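Local coordinates for protein KLLA0C04147p (Kluyveromyces lactis, PDB 5H2D) that binds ergosterol through the oxysterol-binding domain that makes up this chain and probably transfers sterols between membranes, at residues L49-M60 against S171-F180; S109-V117 against R323-A334. All coordinates share one frame; numbering follows the deposited sequence.

Contact 1 (L49-M60 against S171-F180). With ERG (ergosterol), chain B; SO4 (sulfate ion), chain C.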
loop_
_atom_site.group_PDB
_atom_site.type_symbol
_atom_site.label_atom_id
_atom_site.label_comp_id
_atom_site.label_asym_id
_atom_site.label_seq_id
_atom_site.Cartn_x
_atom_site.Cartn_y
_atom_site.Cartn_z
ATOM N N LEU A 49 -9.938 10.961 -22.101
ATOM C CA LEU A 49 -9.476 9.624 -22.447
ATOM C C LEU A 49 -9.918 9.165 -23.830
ATOM O O LEU A 49 -9.347 8.201 -24.343
ATOM C CB LEU A 49 -9.953 8.604 -21.412
ATOM C CG LEU A 49 -9.456 8.770 -19.966
ATOM C CD1 LEU A 49 -10.021 7.666 -19.088
ATOM C CD2 LEU A 49 -7.930 8.779 -19.914
ATOM N N LYS A 50 -10.917 9.810 -24.440
ATOM C CA LYS A 50 -11.411 9.314 -25.724
ATOM C C LYS A 50 -10.328 9.326 -26.794
ATOM O O LYS A 50 -10.413 8.564 -27.765
ATOM C CB LYS A 50 -12.611 10.138 -26.195
ATOM C CG LYS A 50 -12.287 11.554 -26.629
ATOM C CD LYS A 50 -13.566 12.329 -26.956
ATOM C CE LYS A 50 -13.259 13.782 -27.257
ATOM N NZ LYS A 50 -14.489 14.596 -27.408
ATOM N N SER A 51 -9.331 10.194 -26.657
ATOM C CA SER A 51 -8.250 10.319 -27.629
ATOM C C SER A 51 -7.046 9.449 -27.284
ATOM O O SER A 51 -6.010 9.553 -27.951
ATOM C CB SER A 51 -7.814 11.786 -27.755
ATOM O OG SER A 51 -7.121 12.245 -26.600
ATOM N N MET A 52 -7.158 8.585 -26.275
ATOM C CA MET A 52 -6.015 7.801 -25.809
ATOM C C MET A 52 -6.429 6.367 -25.526
ATOM O O MET A 52 -5.954 5.732 -24.580
ATOM C CB MET A 52 -5.375 8.452 -24.583
ATOM C CG MET A 52 -4.812 9.829 -24.895
ATOM S SD MET A 52 -3.997 10.623 -23.508
ATOM C CE MET A 52 -5.375 10.729 -22.366
ATOM N N VAL A 53 -7.316 5.827 -26.360
ATOM C CA VAL A 53 -7.797 4.476 -26.143
ATOM C C VAL A 53 -6.649 3.487 -26.299
ATOM O O VAL A 53 -5.791 3.626 -27.181
ATOM C CB VAL A 53 -8.954 4.167 -27.106
ATOM C CG1 VAL A 53 -9.506 2.782 -26.835
ATOM C CG2 VAL A 53 -10.049 5.217 -26.956
ATOM N N GLY A 54 -6.623 2.482 -25.424
ATOM C CA GLY A 54 -5.582 1.476 -25.437
ATOM C C GLY A 54 -4.294 1.850 -24.732
ATOM O O GLY A 54 -3.377 1.018 -24.687
ATOM N N LYS A 55 -4.186 3.057 -24.175
ATOM C CA LYS A 55 -2.948 3.485 -23.537
ATOM C C LYS A 55 -2.893 3.064 -22.068
ATOM O O LYS A 55 -3.908 2.785 -21.422
ATOM C CB LYS A 55 -2.757 5.003 -23.630
ATOM C CG LYS A 55 -2.190 5.504 -24.950
ATOM C CD LYS A 55 -3.216 5.355 -26.063
ATOM C CE LYS A 55 -2.763 6.033 -27.353
ATOM N NZ LYS A 55 -3.895 6.194 -28.320
ATOM N N ASP A 56 -1.666 3.019 -21.559
ATOM C CA ASP A 56 -1.319 2.766 -20.173
ATOM C C ASP A 56 -1.404 4.067 -19.375
ATOM O O ASP A 56 -1.365 5.166 -19.931
ATOM C CB ASP A 56 0.095 2.179 -20.124
ATOM C CG ASP A 56 0.520 1.769 -18.743
ATOM O OD1 ASP A 56 1.049 2.628 -18.008
ATOM O OD2 ASP A 56 0.356 0.576 -18.400
ATOM N N MET A 57 -1.547 3.934 -18.055
ATOM C CA MET A 57 -1.568 5.114 -17.194
ATOM C C MET A 57 -0.314 5.963 -17.371
ATOM O O MET A 57 -0.382 7.197 -17.345
ATOM C CB MET A 57 -1.726 4.672 -15.740
ATOM C CG MET A 57 -1.225 5.644 -14.707
ATOM S SD MET A 57 -1.612 5.004 -13.065
ATOM C CE MET A 57 -0.272 3.830 -12.786
ATOM N N THR A 58 0.840 5.322 -17.559
ATOM C CA THR A 58 2.094 6.067 -17.630
ATOM C C THR A 58 2.309 6.719 -18.985
ATOM O O THR A 58 3.030 7.719 -19.067
ATOM C CB THR A 58 3.286 5.159 -17.327
ATOM O OG1 THR A 58 3.370 4.137 -18.330
ATOM C CG2 THR A 58 3.144 4.533 -15.955
ATOM N N ARG A 59 1.721 6.174 -20.050
ATOM C CA ARG A 59 1.863 6.739 -21.387
ATOM C C ARG A 59 0.889 7.875 -21.660
ATOM O O ARG A 59 0.969 8.491 -22.727
ATOM C CB ARG A 59 1.675 5.650 -22.448
ATOM C CG ARG A 59 2.686 4.520 -22.388
ATOM C CD ARG A 59 3.956 4.840 -23.163
ATOM N NE ARG A 59 4.676 5.981 -22.603
ATOM C CZ ARG A 59 5.417 5.935 -21.499
ATOM N NH1 ARG A 59 5.528 4.800 -20.817
ATOM N NH2 ARG A 59 6.038 7.029 -21.070
ATOM N N MET A 60 -0.024 8.164 -20.742
ATOM C CA MET A 60 -1.009 9.211 -20.948
ATOM C C MET A 60 -0.529 10.534 -20.379
ATOM O O MET A 60 0.140 10.575 -19.343
ATOM C CB MET A 60 -2.334 8.843 -20.289
ATOM C CG MET A 60 -3.102 7.747 -20.983
ATOM S SD MET A 60 -4.603 7.409 -20.046
ATOM C CE MET A 60 -5.327 6.085 -21.013
ATOM N N SER A 171 -1.682 -1.460 -16.166
ATOM C CA SER A 171 -2.929 -0.737 -16.393
ATOM C C SER A 171 -3.259 -0.645 -17.877
ATOM O O SER A 171 -2.383 -0.726 -18.745
ATOM C CB SER A 171 -2.871 0.680 -15.806
ATOM O OG SER A 171 -1.958 1.487 -16.531
ATOM N N LYS A 172 -4.545 -0.430 -18.156
ATOM C CA LYS A 172 -5.015 -0.393 -19.537
ATOM C C LYS A 172 -6.381 0.268 -19.601
ATOM O O LYS A 172 -7.311 -0.168 -18.912
ATOM C CB LYS A 172 -5.092 -1.808 -20.112
ATOM C CG LYS A 172 -5.666 -1.873 -21.520
ATOM C CD LYS A 172 -4.754 -1.191 -22.510
ATOM C CE LYS A 172 -4.578 -2.055 -23.755
ATOM N NZ LYS A 172 -3.998 -3.389 -23.419
ATOM N N PHE A 173 -6.510 1.295 -20.439
ATOM C CA PHE A 173 -7.806 1.887 -20.744
ATOM C C PHE A 173 -8.300 1.276 -22.050
ATOM O O PHE A 173 -7.663 1.456 -23.089
ATOM C CB PHE A 173 -7.724 3.408 -20.864
ATOM C CG PHE A 173 -9.015 4.036 -21.303
ATOM C CD1 PHE A 173 -10.153 3.895 -20.533
ATOM C CD2 PHE A 173 -9.096 4.739 -22.498
ATOM C CE1 PHE A 173 -11.366 4.465 -20.935
ATOM C CE2 PHE A 173 -10.297 5.304 -22.902
ATOM C CZ PHE A 173 -11.426 5.164 -22.124
ATOM N N ASN A 174 -9.420 0.553 -21.993
ATOM C CA ASN A 174 -9.910 -0.192 -23.154
ATOM C C ASN A 174 -10.992 0.546 -23.940
ATOM O O ASN A 174 -11.655 -0.064 -24.788
ATOM C CB ASN A 174 -10.417 -1.580 -22.727
ATOM C CG ASN A 174 -11.692 -1.538 -21.888
ATOM O OD1 ASN A 174 -12.253 -0.483 -21.621
ATOM N ND2 ASN A 174 -12.171 -2.717 -21.496
ATOM N N GLY A 175 -11.171 1.842 -23.706
ATOM C CA GLY A 175 -12.223 2.596 -24.346
ATOM C C GLY A 175 -13.515 2.656 -23.565
ATOM O O GLY A 175 -14.367 3.502 -23.860
ATOM N N ARG A 176 -13.691 1.779 -22.579
ATOM C CA ARG A 176 -14.826 1.854 -21.672
ATOM C C ARG A 176 -14.386 2.010 -20.224
ATOM O O ARG A 176 -14.796 2.973 -19.568
ATOM C CB ARG A 176 -15.722 0.623 -21.827
ATOM C CG ARG A 176 -16.824 0.585 -20.791
ATOM C CD ARG A 176 -18.041 -0.159 -21.289
ATOM N NE ARG A 176 -19.114 -0.153 -20.301
ATOM C CZ ARG A 176 -20.298 -0.728 -20.486
ATOM N NH1 ARG A 176 -21.219 -0.679 -19.532
ATOM N NH2 ARG A 176 -20.559 -1.353 -21.628
ATOM N N SER A 177 -13.571 1.092 -19.702
ATOM C CA SER A 177 -13.112 1.132 -18.319
ATOM C C SER A 177 -11.591 1.216 -18.272
ATOM O O SER A 177 -10.896 0.904 -19.241
ATOM C CB SER A 177 -13.589 -0.100 -17.540
ATOM O OG SER A 177 -12.970 -1.271 -18.044
ATOM N N PHE A 178 -11.074 1.677 -17.137
ATOM C CA PHE A 178 -9.637 1.738 -16.895
ATOM C C PHE A 178 -9.314 0.662 -15.868
ATOM O O PHE A 178 -9.812 0.717 -14.740
ATOM C CB PHE A 178 -9.226 3.123 -16.397
ATOM C CG PHE A 178 -7.870 3.589 -16.887
ATOM C CD1 PHE A 178 -6.796 2.710 -16.990
ATOM C CD2 PHE A 178 -7.671 4.914 -17.220
ATOM C CE1 PHE A 178 -5.556 3.169 -17.420
ATOM C CE2 PHE A 178 -6.444 5.375 -17.642
ATOM C CZ PHE A 178 -5.381 4.496 -17.755
ATOM N N ASP A 179 -8.522 -0.330 -16.270
ATOM C CA ASP A 179 -8.281 -1.529 -15.480
ATOM C C ASP A 179 -6.868 -1.517 -14.919
ATOM O O ASP A 179 -5.927 -1.105 -15.602
ATOM C CB ASP A 179 -8.468 -2.794 -16.331
ATOM C CG ASP A 179 -8.583 -4.058 -15.492
ATOM O OD1 ASP A 179 -9.394 -4.081 -14.548
ATOM O OD2 ASP A 179 -7.849 -5.035 -15.771
ATOM N N PHE A 180 -6.724 -1.999 -13.681
ATOM C CA PHE A 180 -5.445 -2.036 -12.975
ATOM C C PHE A 180 -5.254 -3.409 -12.356
ATOM O O PHE A 180 -6.081 -3.854 -11.551
ATOM C CB PHE A 180 -5.386 -0.942 -11.901
ATOM C CG PHE A 180 -5.573 0.419 -12.469
ATOM C CD1 PHE A 180 -6.848 0.939 -12.669
ATOM C CD2 PHE A 180 -4.477 1.154 -12.883
ATOM C CE1 PHE A 180 -7.010 2.193 -13.259
ATOM C CE2 PHE A 180 -4.627 2.397 -13.461
ATOM C CZ PHE A 180 -5.891 2.921 -13.652
HETATM C C1 ERG B . -4.694 0.162 -4.866
HETATM C C2 ERG B . -4.079 -0.321 -3.554
HETATM C C3 ERG B . -2.697 -0.833 -3.866
HETATM C C4 ERG B . -1.842 0.281 -4.473
HETATM C C5 ERG B . -2.478 0.913 -5.593
HETATM C C6 ERG B . -1.688 1.409 -6.621
HETATM C C7 ERG B . -2.217 2.102 -7.722
HETATM C C8 ERG B . -3.591 2.338 -7.824
HETATM C C9 ERG B . -4.454 1.661 -6.912
HETATM C C10 ERG B . -3.854 1.256 -5.540
HETATM C C11 ERG B . -5.889 2.325 -6.761
HETATM C C12 ERG B . -6.444 2.867 -8.082
HETATM C C13 ERG B . -5.393 3.819 -8.690
HETATM C C14 ERG B . -4.176 2.923 -9.013
HETATM C C15 ERG B . -3.312 3.855 -9.837
HETATM C C16 ERG B . -4.333 4.662 -10.691
HETATM C C17 ERG B . -5.723 4.279 -10.113
HETATM C C18 ERG B . -5.063 5.017 -7.771
HETATM C C19 ERG B . -3.858 2.531 -4.651
HETATM C C20 ERG B . -6.693 5.469 -10.296
HETATM C C21 ERG B . -8.076 5.250 -9.695
HETATM C C22 ERG B . -6.833 5.665 -11.800
HETATM C C23 ERG B . -6.306 6.903 -12.455
HETATM C C24 ERG B . -6.427 7.062 -13.971
HETATM C C25 ERG B . -6.833 8.511 -14.275
HETATM C C26 ERG B . -8.198 8.776 -13.631
HETATM C C27 ERG B . -6.971 8.777 -15.783
HETATM C C28 ERG B . -5.068 6.730 -14.554
HETATM O O1 ERG B . -2.058 -1.361 -2.649
HETATM S S SO4 C . -19.925 2.968 -17.996
HETATM O O1 SO4 C . -19.911 4.413 -17.816
HETATM O O2 SO4 C . -19.806 2.303 -16.688
HETATM O O3 SO4 C . -21.181 2.579 -18.640
HETATM O O4 SO4 C . -18.830 2.583 -18.882
#
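Ser171 joins the two segments through a single hydroxyl. Its OG accepts the backbone N-H of Met57 at 2.9 Å in a nearly straight bond (167°) and gives a weak bond to Asp56 OD2. The other carboxylate oxygen of Asp56, OD1, closes an Asx turn, gripped from opposite faces of its plane by Thr58 N and Thr58 OG1. With an alanine in place of Asp56, Ser171 OG and both Thr58 groups would lose their carboxylate partner, and the turn that presents the Met57 N-H would probably be free to shift. Next along the strand, the Lys172 chain folds back so that CD lies 3.4 Å from Gly54 O. Phe173 adds two backbone bonds, its N to Lys55 O at 3.2 Å and its O from Gly54 N at 2.8 Å. With CG anti to the backbone N (chi1 175°), its ring is sandwiched: Leu49 CB makes a CH-pi contact 4.0 Å from the centroid, while Gly175 N lies over the opposite face, and Met52 O meets the edge. Gly175 also packs closely against Val53 CG1. Phe178 has Phe173 CB over one face and, at its edge, Met60 SD in a Met-aromatic contact, the sulfur 4.8 Å from the centroid. Finally, Phe180 turns one face to ergosterol C17, and Met57 SD, obliquely beside that ring, touches ergosterol C16 at 3.6 Å. Hairpin and loop thus illustrate how a sterol pocket is walled: Met57, Phe178 and Phe180 line the tail half of the ergosterol site in an OSBP-family domain.

Contact 2 (S109-V117 against R323-A334). With ERG (ergosterol), chain B.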
loop_
_atom_site.group_PDB
_atom_site.type_symbol
_atom_site.label_atom_id
_atom_site.label_comp_id
_atom_site.label_asym_id
_atom_site.label_seq_id
_atom_site.Cartn_x
_atom_site.Cartn_y
_atom_site.Cartn_z
ATOM N N SER A 109 -7.458 -1.720 3.202
ATOM C CA SER A 109 -6.787 -0.624 2.510
ATOM C C SER A 109 -7.516 -0.161 1.253
ATOM O O SER A 109 -6.988 0.696 0.525
ATOM C CB SER A 109 -5.356 -1.021 2.163
ATOM O OG SER A 109 -5.320 -2.352 1.696
ATOM N N TYR A 110 -8.730 -0.646 0.999
ATOM C CA TYR A 110 -9.431 -0.228 -0.209
ATOM C C TYR A 110 -10.441 0.888 0.018
ATOM O O TYR A 110 -10.775 1.600 -0.936
ATOM C CB TYR A 110 -10.067 -1.465 -0.900
ATOM C CG TYR A 110 -8.899 -2.213 -1.470
ATOM C CD1 TYR A 110 -8.285 -1.769 -2.639
ATOM C CD2 TYR A 110 -8.290 -3.232 -0.752
ATOM C CE1 TYR A 110 -7.151 -2.358 -3.109
ATOM C CE2 TYR A 110 -7.142 -3.831 -1.218
ATOM C CZ TYR A 110 -6.573 -3.384 -2.397
ATOM O OH TYR A 110 -5.418 -3.955 -2.853
ATOM N N ALA A 111 -10.859 1.139 1.259
ATOM C CA ALA A 111 -11.748 2.270 1.495
ATOM C C ALA A 111 -11.115 3.575 1.044
ATOM O O ALA A 111 -11.805 4.464 0.529
ATOM C CB ALA A 111 -12.120 2.365 2.971
ATOM N N SER A 112 -9.804 3.714 1.238
ATOM C CA SER A 112 -9.111 4.952 0.906
ATOM C C SER A 112 -9.039 5.218 -0.592
ATOM O O SER A 112 -8.681 6.332 -0.971
ATOM C CB SER A 112 -7.689 4.929 1.474
ATOM O OG SER A 112 -6.953 3.856 0.918
ATOM N N THR A 113 -9.380 4.244 -1.440
ATOM C CA THR A 113 -9.316 4.466 -2.888
ATOM C C THR A 113 -10.551 5.184 -3.426
ATOM O O THR A 113 -10.494 5.767 -4.518
ATOM C CB THR A 113 -9.118 3.140 -3.647
ATOM O OG1 THR A 113 -10.276 2.298 -3.532
ATOM C CG2 THR A 113 -7.902 2.386 -3.127
ATOM N N VAL A 114 -11.651 5.181 -2.679
ATOM C CA VAL A 114 -12.871 5.823 -3.152
ATOM C C VAL A 114 -12.664 7.329 -3.266
ATOM O O VAL A 114 -11.948 7.947 -2.467
ATOM C CB VAL A 114 -14.031 5.482 -2.202
ATOM C CG1 VAL A 114 -15.307 6.151 -2.665
ATOM C CG2 VAL A 114 -14.213 3.977 -2.149
ATOM N N LYS A 115 -13.303 7.930 -4.270
ATOM C CA LYS A 115 -13.340 9.376 -4.498
ATOM C C LYS A 115 -11.993 9.967 -4.890
ATOM O O LYS A 115 -11.836 11.191 -4.866
ATOM C CB LYS A 115 -13.878 10.134 -3.276
ATOM C CG LYS A 115 -15.358 9.865 -3.013
ATOM C CD LYS A 115 -15.938 10.900 -2.062
ATOM C CE LYS A 115 -15.437 10.705 -0.638
ATOM N NZ LYS A 115 -16.191 9.658 0.129
ATOM N N ARG A 116 -11.015 9.147 -5.255
ATOM C CA ARG A 116 -9.731 9.641 -5.751
ATOM C C ARG A 116 -9.504 9.096 -7.159
ATOM O O ARG A 116 -8.680 8.214 -7.395
ATOM C CB ARG A 116 -8.602 9.262 -4.775
ATOM C CG ARG A 116 -8.702 10.033 -3.461
ATOM C CD ARG A 116 -8.036 9.252 -2.344
ATOM N NE ARG A 116 -6.588 9.363 -2.440
ATOM C CZ ARG A 116 -5.752 8.785 -1.590
ATOM N NH1 ARG A 116 -6.229 8.037 -0.586
ATOM N NH2 ARG A 116 -4.442 8.959 -1.742
ATOM N N VAL A 117 -10.253 9.644 -8.114
ATOM C CA VAL A 117 -10.137 9.236 -9.516
ATOM C C VAL A 117 -9.046 10.121 -10.115
ATOM O O VAL A 117 -9.303 11.176 -10.713
ATOM C CB VAL A 117 -11.473 9.343 -10.254
ATOM C CG1 VAL A 117 -11.325 8.938 -11.717
ATOM C CG2 VAL A 117 -12.514 8.443 -9.587
ATOM N N ARG A 323 -13.567 10.598 7.506
ATOM C CA ARG A 323 -12.864 11.149 6.353
ATOM C C ARG A 323 -13.298 12.592 6.154
ATOM O O ARG A 323 -14.296 12.868 5.475
ATOM C CB ARG A 323 -13.130 10.315 5.108
ATOM C CG ARG A 323 -12.251 10.655 3.947
ATOM C CD ARG A 323 -12.246 9.500 2.967
ATOM N NE ARG A 323 -11.755 9.940 1.678
ATOM C CZ ARG A 323 -11.642 9.162 0.604
ATOM N NH1 ARG A 323 -11.969 7.873 0.647
ATOM N NH2 ARG A 323 -11.185 9.687 -0.514
ATOM N N PRO A 324 -12.573 13.540 6.745
ATOM C CA PRO A 324 -12.866 14.951 6.487
ATOM C C PRO A 324 -12.598 15.291 5.033
ATOM O O PRO A 324 -11.921 14.555 4.308
ATOM C CB PRO A 324 -11.902 15.700 7.418
ATOM C CG PRO A 324 -11.370 14.669 8.376
ATOM C CD PRO A 324 -11.425 13.357 7.646
ATOM N N GLU A 325 -13.148 16.428 4.610
ATOM C CA GLU A 325 -12.847 16.969 3.293
ATOM C C GLU A 325 -11.443 17.551 3.282
ATOM O O GLU A 325 -11.088 18.366 4.138
ATOM C CB GLU A 325 -13.861 18.047 2.918
ATOM C CG GLU A 325 -15.258 17.523 2.746
ATOM C CD GLU A 325 -15.407 16.606 1.545
ATOM O OE1 GLU A 325 -14.377 16.223 0.945
ATOM O OE2 GLU A 325 -16.560 16.270 1.199
ATOM N N PHE A 326 -10.641 17.122 2.321
ATOM C CA PHE A 326 -9.307 17.653 2.098
ATOM C C PHE A 326 -9.160 17.931 0.604
ATOM O O PHE A 326 -9.824 17.300 -0.212
ATOM C CB PHE A 326 -8.199 16.674 2.516
ATOM C CG PHE A 326 -8.022 16.537 3.995
ATOM C CD1 PHE A 326 -7.478 17.569 4.738
ATOM C CD2 PHE A 326 -8.354 15.363 4.633
ATOM C CE1 PHE A 326 -7.299 17.435 6.105
ATOM C CE2 PHE A 326 -8.177 15.218 5.986
ATOM C CZ PHE A 326 -7.652 16.256 6.729
ATOM N N PRO A 327 -8.270 18.847 0.243
ATOM C CA PRO A 327 -7.908 18.963 -1.176
ATOM C C PRO A 327 -7.519 17.594 -1.717
ATOM O O PRO A 327 -6.922 16.774 -1.016
ATOM C CB PRO A 327 -6.717 19.928 -1.157
ATOM C CG PRO A 327 -6.868 20.695 0.143
ATOM C CD PRO A 327 -7.460 19.713 1.110
ATOM N N PHE A 328 -7.892 17.334 -2.968
ATOM C CA PHE A 328 -7.593 16.084 -3.663
ATOM C C PHE A 328 -8.293 14.894 -3.019
ATOM O O PHE A 328 -7.991 13.742 -3.362
ATOM C CB PHE A 328 -6.081 15.826 -3.731
ATOM C CG PHE A 328 -5.273 17.049 -4.097
ATOM C CD1 PHE A 328 -5.178 17.459 -5.409
ATOM C CD2 PHE A 328 -4.612 17.776 -3.121
ATOM C CE1 PHE A 328 -4.447 18.576 -5.741
ATOM C CE2 PHE A 328 -3.878 18.903 -3.451
ATOM C CZ PHE A 328 -3.799 19.297 -4.766
ATOM N N ASN A 329 -9.232 15.137 -2.101
ATOM C CA ASN A 329 -10.009 14.074 -1.467
ATOM C C ASN A 329 -9.124 13.103 -0.701
ATOM O O ASN A 329 -9.452 11.921 -0.557
ATOM C CB ASN A 329 -10.874 13.329 -2.490
ATOM C CG ASN A 329 -12.070 14.137 -2.929
ATOM O OD1 ASN A 329 -12.412 15.141 -2.303
ATOM N ND2 ASN A 329 -12.728 13.701 -3.991
ATOM N N LEU A 330 -7.997 13.585 -0.193
ATOM C CA LEU A 330 -7.106 12.714 0.554
ATOM C C LEU A 330 -7.745 12.276 1.865
ATOM O O LEU A 330 -8.577 12.981 2.445
ATOM C CB LEU A 330 -5.793 13.426 0.852
ATOM C CG LEU A 330 -4.937 13.833 -0.342
ATOM C CD1 LEU A 330 -3.594 14.334 0.170
ATOM C CD2 LEU A 330 -4.745 12.662 -1.319
ATOM N N THR A 331 -7.346 11.096 2.332
ATOM C CA THR A 331 -7.684 10.650 3.678
ATOM C C THR A 331 -6.789 11.338 4.706
ATOM O O THR A 331 -5.733 11.882 4.384
ATOM C CB THR A 331 -7.498 9.140 3.826
ATOM O OG1 THR A 331 -6.125 8.805 3.577
ATOM C CG2 THR A 331 -8.415 8.364 2.869
ATOM N N LYS A 332 -7.205 11.273 5.973
ATOM C CA LYS A 332 -6.338 11.747 7.050
ATOM C C LYS A 332 -4.981 11.061 6.994
ATOM O O LYS A 332 -3.933 11.708 7.113
ATOM C CB LYS A 332 -6.981 11.489 8.416
ATOM C CG LYS A 332 -8.114 12.413 8.808
ATOM C CD LYS A 332 -8.242 12.439 10.351
ATOM C CE LYS A 332 -9.599 11.959 10.850
ATOM N NZ LYS A 332 -9.802 10.494 10.658
ATOM N N PHE A 333 -4.985 9.734 6.826
ATOM C CA PHE A 333 -3.724 9.006 6.799
ATOM C C PHE A 333 -2.869 9.459 5.623
ATOM O O PHE A 333 -1.662 9.675 5.773
ATOM C CB PHE A 333 -3.976 7.501 6.727
ATOM C CG PHE A 333 -2.726 6.672 6.823
ATOM C CD1 PHE A 333 -2.114 6.443 8.052
ATOM C CD2 PHE A 333 -2.171 6.087 5.688
ATOM C CE1 PHE A 333 -0.972 5.675 8.138
ATOM C CE2 PHE A 333 -1.026 5.326 5.776
ATOM C CZ PHE A 333 -0.432 5.104 6.999
ATOM N N ALA A 334 -3.481 9.620 4.447
ATOM C CA ALA A 334 -2.700 10.027 3.287
ATOM C C ALA A 334 -2.096 11.409 3.480
ATOM O O ALA A 334 -0.992 11.668 3.004
ATOM C CB ALA A 334 -3.557 9.986 2.017
HETATM C C1 ERG B . -4.694 0.162 -4.866
HETATM C C2 ERG B . -4.079 -0.321 -3.554
HETATM C C3 ERG B . -2.697 -0.833 -3.866
HETATM C C4 ERG B . -1.842 0.281 -4.473
HETATM C C5 ERG B . -2.478 0.913 -5.593
HETATM C C6 ERG B . -1.688 1.409 -6.621
HETATM C C7 ERG B . -2.217 2.102 -7.722
HETATM C C8 ERG B . -3.591 2.338 -7.824
HETATM C C9 ERG B . -4.454 1.661 -6.912
HETATM C C10 ERG B . -3.854 1.256 -5.540
HETATM C C11 ERG B . -5.889 2.325 -6.761
HETATM C C12 ERG B . -6.444 2.867 -8.082
HETATM C C13 ERG B . -5.393 3.819 -8.690
HETATM C C14 ERG B . -4.176 2.923 -9.013
HETATM C C15 ERG B . -3.312 3.855 -9.837
HETATM C C16 ERG B . -4.333 4.662 -10.691
HETATM C C17 ERG B . -5.723 4.279 -10.113
HETATM C C18 ERG B . -5.063 5.017 -7.771
HETATM C C19 ERG B . -3.858 2.531 -4.651
HETATM C C20 ERG B . -6.693 5.469 -10.296
HETATM C C21 ERG B . -8.076 5.250 -9.695
HETATM C C22 ERG B . -6.833 5.665 -11.800
HETATM C C23 ERG B . -6.306 6.903 -12.455
HETATM C C24 ERG B . -6.427 7.062 -13.971
HETATM C C25 ERG B . -6.833 8.511 -14.275
HETATM C C26 ERG B . -8.198 8.776 -13.631
HETATM C C27 ERG B . -6.971 8.777 -15.783
HETATM C C28 ERG B . -5.068 6.730 -14.554
HETATM O O1 ERG B . -2.058 -1.361 -2.649
HETATM O O HOH W 1 -13.500 6.323 2.582
#
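Arg323 reaches the carbonyl of Val114 with its extended chain, which leaves the backbone with CG trans to N (chi1 -169°) and carries the guanidinium straight out to the turn. NH2 gives the stronger bond to Val114 O, 2.7 Å, and NH1 a weak one to the same oxygen; NH2 also binds Asn329 O at 2.8 Å, tying the far end of the arginine back to its own loop. A water in the guanidinium plane relays NH1 to Ala111 O. The flat group lies between Thr331 CG2 over one face and Lys115 CE over the centre of the other. Lys115 occupies the left-handed position of a type II turn, and its carbonyl oxygen receives Asn329 ND2 at 2.8 Å, a bond lying in the planes of both the carbonyl and the amide. Arg116 behaves differently: its CD lies 3.5 Å from Asn329 O, and the bend at chi3 (77°) turns the guanidinium so that its plane stands 86° from that of Arg323. NH1 returns to Ser112 O; salt bridges from NH2 to Glu68 and NH1 to Glu78 probably offset the buried charge, whose apolar neighbours include Leu330 CD2, 3.7 Å from NH2, and Ala334 CB. Thr331 CG2 packs on Ser112 CB at 3.8 Å while its OG1 N-caps the following helix by accepting Ala334 N. As an example of loops tied by side-chain donors to backbone carbonyls, the contact joins the segment linking helix 95-108 to strand 119-121 with the entrance to helix 332-337; beyond it, Thr113 and Val117 lean on strand 219-230, and Tyr110 and Val117 touch both strand 207-211 and ergosterol.

In the fold
The two contacts show how one ligand can be enclosed by interfaces of different character. Contact 1 is only partly buried, its centre about 22 Å from the centre of the chain; contact 2 is mostly buried, its centre about 14 Å from that point. Their centres are 23 Å apart and they do not touch, yet both reach ergosterol and their segments alternate along the chain. Strand 207-211 borders both, meeting the hairpin of 171-180 and side chains of 109-117. Aromatic rings and methionines, with two backbone bonds and a serine hydroxyl, hold contact 1, whereas guanidinium and amide donors satisfying loop carbonyls hold contact 2.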